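Local coordinates for putative uncharacterized protein PH0242 (Pyrococcus horikoshii, PDB 3VU1) that is the C-terminal globular domain of an archaeal AglB protein of the oligosaccharyltransferase family and carries a calcium ion, at residues W94-I107 with Y112-L126. Sequence-based numbering, arbitrary orientation.
Sequences WAKFNAISYLGGAI and YNGDENGRGRVTTIL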
loop_
_atom_site.group_PDB
_atom_site.type_symbol
_atom_site.label_atom_id
_atom_site.label_comp_id
_atom_site.label_asym_id
_atom_site.label_seq_id
_atom_site.Cartn_x
_atom_site.Cartn_y
_atom_site.Cartn_z
ATOM N N TRP A 94 1.374 16.323 0.667
ATOM C CA TRP A 94 2.155 17.022 -0.359
ATOM C C TRP A 94 3.162 17.907 0.357
ATOM O O TRP A 94 4.315 18.033 -0.073
ATOM C CB TRP A 94 1.265 17.812 -1.345
ATOM C CG TRP A 94 0.586 18.991 -0.681
ATOM C CD1 TRP A 94 -0.695 19.035 -0.106
ATOM C CD2 TRP A 94 1.168 20.313 -0.412
ATOM N NE1 TRP A 94 -0.932 20.265 0.457
ATOM C CE2 TRP A 94 0.133 21.078 0.314
ATOM C CE3 TRP A 94 2.395 20.919 -0.688
ATOM C CZ2 TRP A 94 0.339 22.392 0.729
ATOM C CZ3 TRP A 94 2.593 22.244 -0.261
ATOM C CH2 TRP A 94 1.583 22.959 0.441
ATOM N N ALA A 95 2.760 18.491 1.486
ATOM C CA ALA A 95 3.634 19.429 2.223
ATOM C C ALA A 95 4.855 18.724 2.800
ATOM O O ALA A 95 5.868 19.352 3.015
ATOM C CB ALA A 95 2.875 20.141 3.339
ATOM N N LYS A 96 4.747 17.424 3.065
ATOM C CA LYS A 96 5.895 16.672 3.537
ATOM C C LYS A 96 6.599 15.902 2.416
ATOM O O LYS A 96 7.507 15.096 2.681
ATOM C CB LYS A 96 5.484 15.727 4.666
ATOM C CG LYS A 96 5.214 16.465 5.946
ATOM C CD LYS A 96 4.565 15.615 7.007
ATOM C CE LYS A 96 4.702 16.390 8.300
ATOM N NZ LYS A 96 4.548 15.555 9.508
ATOM N N PHE A 97 6.212 16.156 1.166
ATOM C CA PHE A 97 6.641 15.239 0.128
ATOM C C PHE A 97 8.127 15.208 -0.229
ATOM O O PHE A 97 8.603 14.169 -0.673
ATOM C CB PHE A 97 5.745 15.260 -1.111
ATOM C CG PHE A 97 5.585 13.890 -1.733
ATOM C CD1 PHE A 97 4.820 12.907 -1.098
ATOM C CD2 PHE A 97 6.226 13.564 -2.917
ATOM C CE1 PHE A 97 4.697 11.636 -1.633
ATOM C CE2 PHE A 97 6.081 12.310 -3.467
ATOM C CZ PHE A 97 5.328 11.343 -2.821
ATOM N N ASN A 98 8.864 16.294 -0.012
ATOM C CA ASN A 98 10.319 16.244 -0.188
ATOM C C ASN A 98 10.932 15.236 0.776
ATOM O O ASN A 98 11.713 14.385 0.371
ATOM C CB ASN A 98 10.970 17.608 0.016
ATOM C CG ASN A 98 10.927 18.478 -1.235
ATOM O OD1 ASN A 98 11.902 19.183 -1.510
ATOM N ND2 ASN A 98 9.814 18.440 -2.005
ATOM N N ALA A 99 10.532 15.292 2.046
ATOM C CA ALA A 99 11.065 14.351 3.021
ATOM C C ALA A 99 10.755 12.930 2.592
ATOM O O ALA A 99 11.667 12.075 2.603
ATOM C CB ALA A 99 10.550 14.635 4.429
ATOM N N ILE A 100 9.481 12.682 2.244
ATOM C CA ILE A 100 9.035 11.360 1.843
ATOM C C ILE A 100 9.794 10.930 0.603
ATOM O O ILE A 100 10.250 9.797 0.533
ATOM C CB ILE A 100 7.523 11.309 1.552
ATOM C CG1 ILE A 100 6.721 11.745 2.800
ATOM C CG2 ILE A 100 7.105 9.910 1.075
ATOM C CD1 ILE A 100 5.233 11.930 2.575
ATOM N N SER A 101 9.949 11.822 -0.369
ATOM C CA SER A 101 10.690 11.472 -1.580
ATOM C C SER A 101 12.137 11.096 -1.271
ATOM O O SER A 101 12.665 10.081 -1.796
ATOM C CB SER A 101 10.666 12.598 -2.587
ATOM O OG SER A 101 9.338 12.861 -2.973
ATOM N N TYR A 102 12.774 11.904 -0.420
ATOM C CA TYR A 102 14.155 11.635 -0.014
ATOM C C TYR A 102 14.241 10.303 0.687
ATOM O O TYR A 102 14.979 9.422 0.241
ATOM C CB TYR A 102 14.756 12.750 0.849
ATOM C CG TYR A 102 16.215 12.511 1.207
ATOM C CD1 TYR A 102 17.163 12.278 0.218
ATOM C CD2 TYR A 102 16.645 12.528 2.534
ATOM C CE1 TYR A 102 18.480 12.067 0.531
ATOM C CE2 TYR A 102 17.968 12.317 2.859
ATOM C CZ TYR A 102 18.883 12.084 1.849
ATOM O OH TYR A 102 20.219 11.877 2.149
ATOM N N LEU A 103 13.453 10.142 1.740
ATOM C CA LEU A 103 13.508 8.937 2.533
ATOM C C LEU A 103 13.139 7.681 1.761
ATOM O O LEU A 103 13.522 6.597 2.182
ATOM C CB LEU A 103 12.652 9.067 3.776
ATOM C CG LEU A 103 13.070 10.104 4.832
ATOM C CD1 LEU A 103 11.940 10.293 5.830
ATOM C CD2 LEU A 103 14.357 9.691 5.544
ATOM N N GLY A 104 12.442 7.824 0.630
ATOM C CA GLY A 104 12.016 6.677 -0.192
ATOM C C GLY A 104 12.923 6.434 -1.387
ATOM O O GLY A 104 12.681 5.524 -2.198
ATOM N N GLY A 105 13.967 7.250 -1.516
ATOM C CA GLY A 105 14.974 7.033 -2.548
ATOM C C GLY A 105 14.580 7.554 -3.916
ATOM O O GLY A 105 15.229 7.234 -4.906
ATOM N N ALA A 106 13.541 8.394 -3.971
ATOM C CA ALA A 106 13.076 9.019 -5.227
ATOM C C ALA A 106 13.942 10.184 -5.713
ATOM O O ALA A 106 13.961 10.491 -6.896
ATOM C CB ALA A 106 11.627 9.484 -5.072
ATOM N N ILE A 107 14.598 10.868 -4.783
ATOM C CA ILE A 107 15.360 12.070 -5.078
ATOM C C ILE A 107 16.694 12.082 -4.313
ATOM O O ILE A 107 16.882 11.371 -3.329
ATOM C CB ILE A 107 14.583 13.359 -4.725
ATOM C CG1 ILE A 107 14.218 13.421 -3.239
ATOM C CG2 ILE A 107 13.335 13.517 -5.578
ATOM C CD1 ILE A 107 13.750 14.803 -2.827
ATOM N N TYR A 112 16.377 17.230 -2.259
ATOM C CA TYR A 112 15.568 17.247 -1.062
ATOM C C TYR A 112 15.596 18.614 -0.349
ATOM O O TYR A 112 14.562 19.118 0.069
ATOM C CB TYR A 112 15.982 16.096 -0.138
ATOM C CG TYR A 112 15.643 16.313 1.297
ATOM C CD1 TYR A 112 14.315 16.403 1.722
ATOM C CD2 TYR A 112 16.649 16.451 2.245
ATOM C CE1 TYR A 112 13.999 16.640 3.058
ATOM C CE2 TYR A 112 16.350 16.668 3.588
ATOM C CZ TYR A 112 15.026 16.768 3.998
ATOM O OH TYR A 112 14.735 16.981 5.348
ATOM N N ASN A 113 16.770 19.223 -0.216
ATOM C CA ASN A 113 16.865 20.446 0.573
ATOM C C ASN A 113 18.058 21.325 0.252
ATOM O O ASN A 113 18.453 22.144 1.063
ATOM C CB ASN A 113 16.866 20.115 2.064
ATOM C CG ASN A 113 16.472 21.298 2.921
ATOM O OD1 ASN A 113 15.688 22.177 2.513
ATOM N ND2 ASN A 113 17.009 21.327 4.117
ATOM N N GLY A 114 18.634 21.155 -0.929
ATOM C CA GLY A 114 19.789 21.937 -1.322
ATOM C C GLY A 114 21.085 21.229 -1.026
ATOM O O GLY A 114 21.153 20.389 -0.116
ATOM N N ASP A 115 22.110 21.561 -1.811
ATOM C CA ASP A 115 23.484 21.130 -1.530
ATOM C C ASP A 115 24.089 21.941 -0.372
ATOM O O ASP A 115 23.387 22.702 0.293
ATOM C CB ASP A 115 24.369 21.173 -2.795
ATOM C CG ASP A 115 24.506 22.578 -3.391
ATOM O OD1 ASP A 115 24.752 22.669 -4.613
ATOM O OD2 ASP A 115 24.381 23.590 -2.657
ATOM N N GLU A 116 25.393 21.780 -0.149
ATOM C CA GLU A 116 26.109 22.406 0.977
ATOM C C GLU A 116 26.083 23.947 0.955
ATOM O O GLU A 116 26.400 24.588 1.958
ATOM C CB GLU A 116 27.543 21.850 1.080
ATOM C CG GLU A 116 28.497 22.232 -0.051
ATOM C CD GLU A 116 28.264 21.477 -1.353
ATOM O OE1 GLU A 116 27.665 20.368 -1.335
ATOM O OE2 GLU A 116 28.689 22.006 -2.406
ATOM N N ASN A 117 25.693 24.518 -0.189
ATOM C CA ASN A 117 25.477 25.963 -0.345
ATOM C C ASN A 117 24.002 26.350 -0.396
ATOM O O ASN A 117 23.648 27.426 -0.918
ATOM C CB ASN A 117 26.145 26.460 -1.622
ATOM C CG ASN A 117 27.638 26.261 -1.606
ATOM O OD1 ASN A 117 28.350 26.809 -0.756
ATOM N ND2 ASN A 117 28.122 25.464 -2.539
ATOM N N GLY A 118 23.151 25.462 0.123
ATOM C CA GLY A 118 21.707 25.659 0.133
ATOM C C GLY A 118 21.071 25.852 -1.225
ATOM O O GLY A 118 19.958 26.354 -1.314
ATOM N N ARG A 119 21.767 25.461 -2.291
ATOM C CA ARG A 119 21.213 25.610 -3.638
ATOM C C ARG A 119 20.807 24.271 -4.239
ATOM O O ARG A 119 21.376 23.229 -3.915
ATOM C CB ARG A 119 22.198 26.320 -4.570
ATOM C CG ARG A 119 22.660 27.681 -4.077
ATOM C CD ARG A 119 23.243 28.539 -5.192
ATOM N NE ARG A 119 24.424 27.946 -5.831
ATOM C CZ ARG A 119 25.684 28.095 -5.413
ATOM N NH1 ARG A 119 25.961 28.812 -4.331
ATOM N NH2 ARG A 119 26.677 27.521 -6.083
ATOM N N GLY A 120 19.829 24.308 -5.130
ATOM C CA GLY A 120 19.430 23.118 -5.853
ATOM C C GLY A 120 18.178 22.418 -5.379
ATOM O O GLY A 120 17.721 21.487 -6.040
ATOM N N ARG A 121 17.616 22.842 -4.245
ATOM C CA ARG A 121 16.382 22.238 -3.720
ATOM C C ARG A 121 15.245 22.322 -4.728
ATOM O O ARG A 121 15.152 23.242 -5.515
ATOM C CB ARG A 121 15.943 22.882 -2.413
ATOM C CG ARG A 121 14.733 22.210 -1.789
ATOM C CD ARG A 121 14.239 22.992 -0.586
ATOM N NE ARG A 121 13.337 22.190 0.226
ATOM C CZ ARG A 121 12.005 22.153 0.092
ATOM N NH1 ARG A 121 11.398 22.909 -0.810
ATOM N NH2 ARG A 121 11.275 21.350 0.884
ATOM N N VAL A 122 14.371 21.340 -4.661
ATOM C CA VAL A 122 13.352 21.097 -5.661
ATOM C C VAL A 122 11.998 20.988 -4.941
ATOM O O VAL A 122 11.911 20.451 -3.827
ATOM C CB VAL A 122 13.752 19.798 -6.410
ATOM C CG1 VAL A 122 12.576 18.911 -6.738
ATOM C CG2 VAL A 122 14.608 20.117 -7.637
ATOM N N THR A 123 10.943 21.524 -5.535
ATOM C CA THR A 123 9.616 21.322 -4.961
ATOM C C THR A 123 9.002 20.073 -5.552
ATOM O O THR A 123 8.713 20.053 -6.752
ATOM C CB THR A 123 8.688 22.520 -5.224
ATOM O OG1 THR A 123 9.263 23.674 -4.612
ATOM C CG2 THR A 123 7.290 22.274 -4.602
ATOM N N THR A 124 8.799 19.035 -4.744
ATOM C CA THR A 124 8.331 17.772 -5.328
ATOM C C THR A 124 6.856 17.760 -5.761
ATOM O O THR A 124 6.513 17.148 -6.785
ATOM C CB THR A 124 8.656 16.546 -4.456
ATOM O OG1 THR A 124 8.163 16.766 -3.127
ATOM C CG2 THR A 124 10.189 16.298 -4.428
ATOM N N ILE A 125 6.005 18.444 -4.987
ATOM C CA ILE A 125 4.562 18.499 -5.220
ATOM C C ILE A 125 3.974 19.844 -4.783
ATOM O O ILE A 125 4.149 20.278 -3.665
ATOM C CB ILE A 125 3.782 17.358 -4.505
ATOM C CG1 ILE A 125 4.442 16.018 -4.751
ATOM C CG2 ILE A 125 2.334 17.299 -5.001
ATOM C CD1 ILE A 125 3.538 14.847 -4.470
ATOM N N LEU A 126 3.256 20.474 -5.689
ATOM C CA LEU A 126 2.538 21.680 -5.416
ATOM C C LEU A 126 1.110 21.471 -5.924
ATOM O O LEU A 126 0.895 20.810 -6.955
ATOM C CB LEU A 126 3.189 22.804 -6.173
ATOM C CG LEU A 126 3.328 24.161 -5.509
ATOM C CD1 LEU A 126 3.736 24.056 -4.046
ATOM C CD2 LEU A 126 4.403 24.884 -6.301
#
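Ile125 lays its CD1 methyl on one face of the Phe97 ring, 3.7 Å from the ring centroid and 25° off the normal, a CH-pi contact. Its CG1 lies anti to the carbonyl carbon (chi1 -48°), and the other branch, Ile125 CG2, lies 3.8 Å from Trp94 CB. At the edge of the same Phe97 ring, near its plane, sits Thr124 OG1, 3.5 Å from Phe97 CB; Phe213 meets the ring from elsewhere in the chain. Next along the helix, Asn98 is buried beside Thr124, Val122 and the carbonyl of Tyr112, while Ser101 OG bonds back to Phe97 O (2.7 Å) and makes its nearest approach to Thr124 at the methyl CG2, at 3.8 Å. Toward the helix's far end, the ring planes of Tyr102 and Tyr112 lie within 10° of each other but strongly offset, with Tyr102 CD2 over one face of the Tyr112 ring; Tyr112 CB touches both Tyr102 CB and Ile107 CD1, each 3.7 Å away. The solvent side is looser: at the partly exposed rim Tyr112 CE1 rests 3.7 Å from Ala99 CA, and beyond Gly114 the chain runs out into a type I turn, Asp115 to Gly118, which is held by its own bonds, Asp115 OD2 receiving Asn117 N (2.9 Å) as an Asx turn, and makes no contact with 94-107. Overall, a helix is joined to the returning loop and first strand of the ten-stranded sheet, and segment 112-126 overlaps the oligosaccharyltransferase Insert domain.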